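Ectoine hydroxylase (Sphingopyxis alaskensis, PDB 4MHR) catalyses the iron(II)- and 2-oxoglutarate-dependent hydroxylation of L-ectoine to 5-hydroxyectoine, a compatible solute that protects cells under osmotic stress. Local coordinates at residues I60-L69 / V109-L119. Residues are numbered along the deposited sequence; the frame is centred on the assembly and turned at random.
Sequences IFSADEVAFL and VMARLAADARL
Arg-118 meets Glu-65 end-on, each carboxylate oxygen taking one terminal nitrogen: NH1 to OE1 and NH2 to OE2, both 2.9 Å. The flat groups are twisted 38° apart, OE2 approached from above the carboxylate plane. NH1 also donates to Ile-60 O at 3.0 Å, on a carbonyl lone pair, while one guanidinium face lies against Phe-61 CD1, 3.7 Å from NH1. A bend at chi3 (-76°) turns the guanidinium so that it lies between two carboxylates: NE and NH2 grip Asp-116 side-on, with NE 2.8 Å from OD2, NH2 thus serving both. All three guanidinium nitrogens donate, which should hold the group against turning. Asp-116 also caps the helix starting at Ala-117 and binds Arg-112 through OD1. Glu-65 and Ser-62 form a capping box (Glu-65 N to Ser-62 OG, Ser-62 N to Glu-65 OE1), and Glu-65 OE2 accepts from Leu-308 N. A methionine in place of Arg-118 would probably leave Glu-65 and Asp-116 without their shared positive partner and Ile-60 O without this donor. Phe-61 CZ meets Leu-113 CD1 at 3.6 Å, the side chains nearly perpendicular. Helices 63-69 and 109-115, axes 11.9 Å apart at closest, pack through Leu-69 on Val-109 (CD2 to CG1, 3.8 Å) and Leu-113, and Phe-68 on Val-109. Ile-60, Phe-61 and Leu-119 converge on Val-244 of strand 244-248, and Leu-119 reaches strand 264-273, beside the main antiparallel sheet of this PhyH-family cupin fold.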
ATOM      1  N   ILE A  60      12.581   2.534 -12.944  1.00 34.15           N
ATOM      2  CA  ILE A  60      13.572   2.813 -11.938  1.00 34.41           C
ATOM      3  C   ILE A  60      14.502   1.649 -11.588  1.00 29.63           C
ATOM      4  O   ILE A  60      15.510   1.880 -10.933  1.00 29.92           O
ATOM      5  CB  ILE A  60      12.940   3.362 -10.659  1.00 39.01           C
ATOM      6  CG1 ILE A  60      11.913   2.407 -10.093  1.00 39.94           C
ATOM      7  CG2 ILE A  60      12.316   4.728 -10.902  1.00 40.45           C
ATOM      8  CD1 ILE A  60      11.663   2.727  -8.625  1.00 43.56           C
ATOM      9  N   PHE A  61      14.085   0.409 -11.868  1.00 28.27           N
ATOM     10  CA  PHE A  61      14.892  -0.814 -11.600  1.00 30.46           C
ATOM     11  C   PHE A  61      15.316  -1.295 -12.981  1.00 33.30           C
ATOM     12  O   PHE A  61      14.541  -1.204 -13.927  1.00 29.02           O
ATOM     13  CB  PHE A  61      14.057  -1.929 -10.937  1.00 31.05           C
ATOM     14  CG  PHE A  61      13.610  -1.599  -9.536  1.00 31.00           C
ATOM     15  CD1 PHE A  61      14.531  -1.535  -8.509  1.00 34.54           C
ATOM     16  CD2 PHE A  61      12.277  -1.281  -9.264  1.00 30.41           C
ATOM     17  CE1 PHE A  61      14.167  -1.148  -7.222  1.00 35.18           C
ATOM     18  CE2 PHE A  61      11.885  -0.954  -7.967  1.00 31.01           C
ATOM     19  CZ  PHE A  61      12.824  -0.868  -6.951  1.00 32.56           C
ATOM     20  N   SER A  62      16.524  -1.821 -13.095  1.00 36.34           N
ATOM     21  CA  SER A  62      17.000  -2.362 -14.389  1.00 36.80           C
ATOM     22  C   SER A  62      16.298  -3.663 -14.687  1.00 33.30           C
ATOM     23  O   SER A  62      15.753  -4.253 -13.781  1.00 30.19           O
ATOM     24  CB  SER A  62      18.531  -2.624 -14.335  1.00 37.65           C
ATOM     25  OG  SER A  62      18.806  -3.734 -13.503  1.00 35.27           O
ATOM     26  N   ALA A  63      16.309  -4.129 -15.953  1.00 34.44           N
ATOM     27  CA  ALA A  63      15.774  -5.463 -16.289  1.00 33.70           C
ATOM     28  C   ALA A  63      16.352  -6.612 -15.434  1.00 32.88           C
ATOM     29  O   ALA A  63      15.611  -7.495 -15.019  1.00 34.87           O
ATOM     30  CB  ALA A  63      15.914  -5.790 -17.777  1.00 37.37           C
ATOM     31  N   ASP A  64      17.636  -6.572 -15.120  1.00 34.99           N
ATOM     32  CA  ASP A  64      18.249  -7.613 -14.257  1.00 38.11           C
ATOM     33  C   ASP A  64      17.649  -7.550 -12.841  1.00 37.34           C
ATOM     34  O   ASP A  64      17.310  -8.550 -12.267  1.00 31.38           O
ATOM     35  CB  ASP A  64      19.779  -7.409 -14.165  1.00 43.85           C
ATOM     36  CG  ASP A  64      20.534  -7.838 -15.453  1.00 49.13           C
ATOM     37  OD1 ASP A  64      19.969  -8.541 -16.303  1.00 45.81           O
ATOM     38  OD2 ASP A  64      21.701  -7.440 -15.616  1.00 57.77           O
ATOM     39  N   GLU A  65      17.524  -6.350 -12.291  1.00 35.28           N
ATOM     40  CA  GLU A  65      16.866  -6.168 -10.930  1.00 32.43           C
ATOM     41  C   GLU A  65      15.448  -6.693 -10.867  1.00 26.95           C
ATOM     42  O   GLU A  65      15.097  -7.427  -9.926  1.00 28.81           O
ATOM     43  CB  GLU A  65      16.898  -4.696 -10.524  1.00 35.08           C
ATOM     44  CG  GLU A  65      18.265  -4.294  -9.986  1.00 35.63           C
ATOM     45  CD  GLU A  65      18.372  -2.821  -9.684  1.00 34.85           C
ATOM     46  OE1 GLU A  65      17.865  -2.033 -10.481  1.00 36.06           O
ATOM     47  OE2 GLU A  65      18.986  -2.461  -8.673  1.00 35.63           O
ATOM     48  N   VAL A  66      14.663  -6.378 -11.892  1.00 31.01           N
ATOM     49  CA  VAL A  66      13.262  -6.869 -12.011  1.00 30.59           C
ATOM     50  C   VAL A  66      13.206  -8.386 -12.073  1.00 30.25           C
ATOM     51  O   VAL A  66      12.426  -9.003 -11.361  1.00 28.25           O
ATOM     52  CB  VAL A  66      12.511  -6.213 -13.215  1.00 30.52           C
ATOM     53  CG1 VAL A  66      11.139  -6.846 -13.477  1.00 34.28           C
ATOM     54  CG2 VAL A  66      12.343  -4.728 -13.011  1.00 32.88           C
ATOM     55  N   ALA A  67      14.003  -8.994 -12.962  1.00 35.56           N
ATOM     56  CA  ALA A  67      14.028 -10.478 -13.103  1.00 36.59           C
ATOM     57  C   ALA A  67      14.419 -11.125 -11.765  1.00 33.24           C
ATOM     58  O   ALA A  67      13.832 -12.104 -11.301  1.00 31.28           O
ATOM     59  CB  ALA A  67      14.985 -10.892 -14.239  1.00 36.17           C
ATOM     60  N   PHE A  68      15.344 -10.498 -11.068  1.00 33.85           N
ATOM     61  CA  PHE A  68      15.749 -10.979  -9.762  1.00 33.23           C
ATOM     62  C   PHE A  68      14.674 -10.892  -8.705  1.00 35.77           C
ATOM     63  O   PHE A  68      14.531 -11.794  -7.874  1.00 34.87           O
ATOM     64  CB  PHE A  68      16.920 -10.118  -9.312  1.00 37.85           C
ATOM     65  CG  PHE A  68      17.457 -10.442  -7.938  1.00 43.21           C
ATOM     66  CD1 PHE A  68      18.117 -11.651  -7.696  1.00 53.36           C
ATOM     67  CD2 PHE A  68      17.484  -9.472  -6.940  1.00 49.68           C
ATOM     68  CE1 PHE A  68      18.699 -11.921  -6.454  1.00 51.24           C
ATOM     69  CE2 PHE A  68      18.087  -9.727  -5.696  1.00 54.01           C
ATOM     70  CZ  PHE A  68      18.683 -10.958  -5.457  1.00 54.48           C
ATOM     71  N   LEU A  69      13.941  -9.778  -8.670  1.00 35.00           N
ATOM     72  CA  LEU A  69      12.784  -9.687  -7.759  1.00 31.02           C
ATOM     73  C   LEU A  69      11.727 -10.720  -8.147  1.00 28.48           C
ATOM     74  O   LEU A  69      11.102 -11.311  -7.279  1.00 30.81           O
ATOM     75  CB  LEU A  69      12.158  -8.283  -7.792  1.00 32.22           C
ATOM     76  CG  LEU A  69      13.041  -7.107  -7.314  1.00 30.30           C
ATOM     77  CD1 LEU A  69      12.275  -5.819  -7.598  1.00 30.26           C
ATOM     78  CD2 LEU A  69      13.341  -7.270  -5.833  1.00 31.94           C
ATOM     79  N   VAL A 109      15.953 -10.449   0.210  1.00 31.61           N
ATOM     80  CA  VAL A 109      15.718  -9.663  -1.003  1.00 32.60           C
ATOM     81  C   VAL A 109      14.641  -8.570  -0.771  1.00 34.40           C
ATOM     82  O   VAL A 109      14.846  -7.417  -1.152  1.00 32.33           O
ATOM     83  CB  VAL A 109      15.255 -10.589  -2.133  1.00 35.31           C
ATOM     84  CG1 VAL A 109      14.842  -9.811  -3.368  1.00 39.87           C
ATOM     85  CG2 VAL A 109      16.347 -11.610  -2.504  1.00 40.81           C
ATOM     86  N   MET A 110      13.501  -8.956  -0.173  1.00 30.78           N
ATOM     87  CA  MET A 110      12.400  -8.014   0.114  1.00 34.50           C
ATOM     88  C   MET A 110      12.748  -7.021   1.198  1.00 34.53           C
ATOM     89  O   MET A 110      12.340  -5.860   1.102  1.00 31.12           O
ATOM     90  CB  MET A 110      11.095  -8.710   0.416  1.00 31.33           C
ATOM     91  CG  MET A 110      10.663  -9.643  -0.689  1.00 34.25           C
ATOM     92  SD  MET A 110      10.522  -8.888  -2.341  1.00 37.64           S
ATOM     93  CE  MET A 110      10.241 -10.291  -3.398  1.00 40.42           C
ATOM     94  N   ALA A 111      13.587  -7.415   2.163  1.00 35.22           N
ATOM     95  CA  ALA A 111      14.158  -6.418   3.111  1.00 32.89           C
ATOM     96  C   ALA A 111      14.997  -5.385   2.379  1.00 31.01           C
ATOM     97  O   ALA A 111      14.907  -4.170   2.638  1.00 33.11           O
ATOM     98  CB  ALA A 111      15.014  -7.076   4.212  1.00 36.45           C
ATOM     99  N   ARG A 112      15.828  -5.866   1.460  1.00 35.14           N
ATOM    100  CA  ARG A 112      16.697  -5.007   0.695  1.00 31.75           C
ATOM    101  C   ARG A 112      15.895  -4.114  -0.279  1.00 31.25           C
ATOM    102  O   ARG A 112      16.259  -2.964  -0.479  1.00 30.47           O
ATOM    103  CB  ARG A 112      17.706  -5.851  -0.085  1.00 31.20           C
ATOM    104  CG  ARG A 112      18.755  -5.093  -0.881  1.00 30.89           C
ATOM    105  CD  ARG A 112      19.500  -3.985  -0.110  1.00 32.45           C
ATOM    106  NE  ARG A 112      20.364  -3.277  -1.070  1.00 31.52           N
ATOM    107  CZ  ARG A 112      19.964  -2.338  -1.925  1.00 35.57           C
ATOM    108  NH1 ARG A 112      18.672  -1.928  -1.960  1.00 33.52           N
ATOM    109  NH2 ARG A 112      20.833  -1.785  -2.757  1.00 33.39           N
ATOM    110  N   LEU A 113      14.871  -4.670  -0.930  1.00 29.76           N
ATOM    111  CA  LEU A 113      13.939  -3.838  -1.730  1.00 30.41           C
ATOM    112  C   LEU A 113      13.352  -2.703  -0.857  1.00 29.89           C
ATOM    113  O   LEU A 113      13.432  -1.535  -1.216  1.00 28.82           O
ATOM    114  CB  LEU A 113      12.858  -4.689  -2.368  1.00 30.51           C
ATOM    115  CG  LEU A 113      11.754  -3.958  -3.129  1.00 26.67           C
ATOM    116  CD1 LEU A 113      12.324  -3.294  -4.354  1.00 23.64           C
ATOM    117  CD2 LEU A 113      10.699  -4.940  -3.531  1.00 28.69           C
ATOM    118  N   ALA A 114      12.864  -3.040   0.333  1.00 30.03           N
ATOM    119  CA  ALA A 114      12.176  -2.099   1.135  1.00 27.50           C
ATOM    120  C   ALA A 114      13.091  -0.971   1.507  1.00 31.02           C
ATOM    121  O   ALA A 114      12.644   0.202   1.597  1.00 27.17           O
ATOM    122  CB  ALA A 114      11.616  -2.760   2.377  1.00 29.53           C
ATOM    123  N   ALA A 115      14.375  -1.299   1.719  1.00 28.59           N
ATOM    124  CA  ALA A 115      15.383  -0.315   2.187  1.00 28.01           C
ATOM    125  C   ALA A 115      15.963   0.470   1.053  1.00 28.51           C
ATOM    126  O   ALA A 115      16.733   1.411   1.259  1.00 29.42           O
ATOM    127  CB  ALA A 115      16.540  -1.018   2.995  1.00 32.69           C
ATOM    128  N   ASP A 116      15.692   0.079  -0.171  1.00 27.19           N
ATOM    129  CA  ASP A 116      16.380   0.718  -1.260  1.00 28.99           C
ATOM    130  C   ASP A 116      16.022   2.222  -1.379  1.00 32.97           C
ATOM    131  O   ASP A 116      14.852   2.632  -1.276  1.00 30.13           O
ATOM    132  CB  ASP A 116      16.026  -0.001  -2.546  1.00 28.76           C
ATOM    133  CG  ASP A 116      16.872   0.430  -3.698  1.00 35.84           C
ATOM    134  OD1 ASP A 116      17.882  -0.273  -3.917  1.00 36.77           O
ATOM    135  OD2 ASP A 116      16.528   1.419  -4.421  1.00 35.76           O
ATOM    136  N   ALA A 117      17.030   3.026  -1.584  1.00 33.48           N
ATOM    137  CA  ALA A 117      16.901   4.469  -1.673  1.00 35.08           C
ATOM    138  C   ALA A 117      15.856   4.932  -2.717  1.00 34.84           C
ATOM    139  O   ALA A 117      15.170   5.924  -2.513  1.00 30.49           O
ATOM    140  CB  ALA A 117      18.247   5.064  -2.026  1.00 37.88           C
ATOM    141  N   ARG A 118      15.717   4.203  -3.810  1.00 28.86           N
ATOM    142  CA  ARG A 118      14.783   4.599  -4.828  1.00 29.31           C
ATOM    143  C   ARG A 118      13.354   4.521  -4.280  1.00 31.58           C
ATOM    144  O   ARG A 118      12.513   5.189  -4.834  1.00 28.26           O
ATOM    145  CB  ARG A 118      14.892   3.727  -6.080  1.00 30.96           C
ATOM    146  CG  ARG A 118      16.130   3.974  -6.912  1.00 36.49           C
ATOM    147  CD  ARG A 118      16.378   2.829  -7.899  1.00 36.37           C
ATOM    148  NE  ARG A 118      16.930   1.686  -7.199  1.00 33.33           N
ATOM    149  CZ  ARG A 118      17.456   0.614  -7.793  1.00 30.87           C
ATOM    150  NH1 ARG A 118      17.500   0.511  -9.132  1.00 32.29           N
ATOM    151  NH2 ARG A 118      17.945  -0.336  -7.034  1.00 31.20           N
ATOM    152  N   LEU A 119      13.103   3.694  -3.244  1.00 24.87           N
ATOM    153  CA  LEU A 119      11.821   3.638  -2.574  1.00 29.16           C
ATOM    154  C   LEU A 119      11.844   4.466  -1.296  1.00 28.85           C
ATOM    155  O   LEU A 119      11.050   5.446  -1.115  1.00 23.61           O
ATOM    156  CB  LEU A 119      11.380   2.181  -2.334  1.00 27.89           C
ATOM    157  CG  LEU A 119      11.325   1.321  -3.588  1.00 29.31           C
ATOM    158  CD1 LEU A 119      10.728  -0.027  -3.270  1.00 29.69           C
ATOM    159  CD2 LEU A 119      10.499   2.007  -4.728  1.00 30.45           C
TER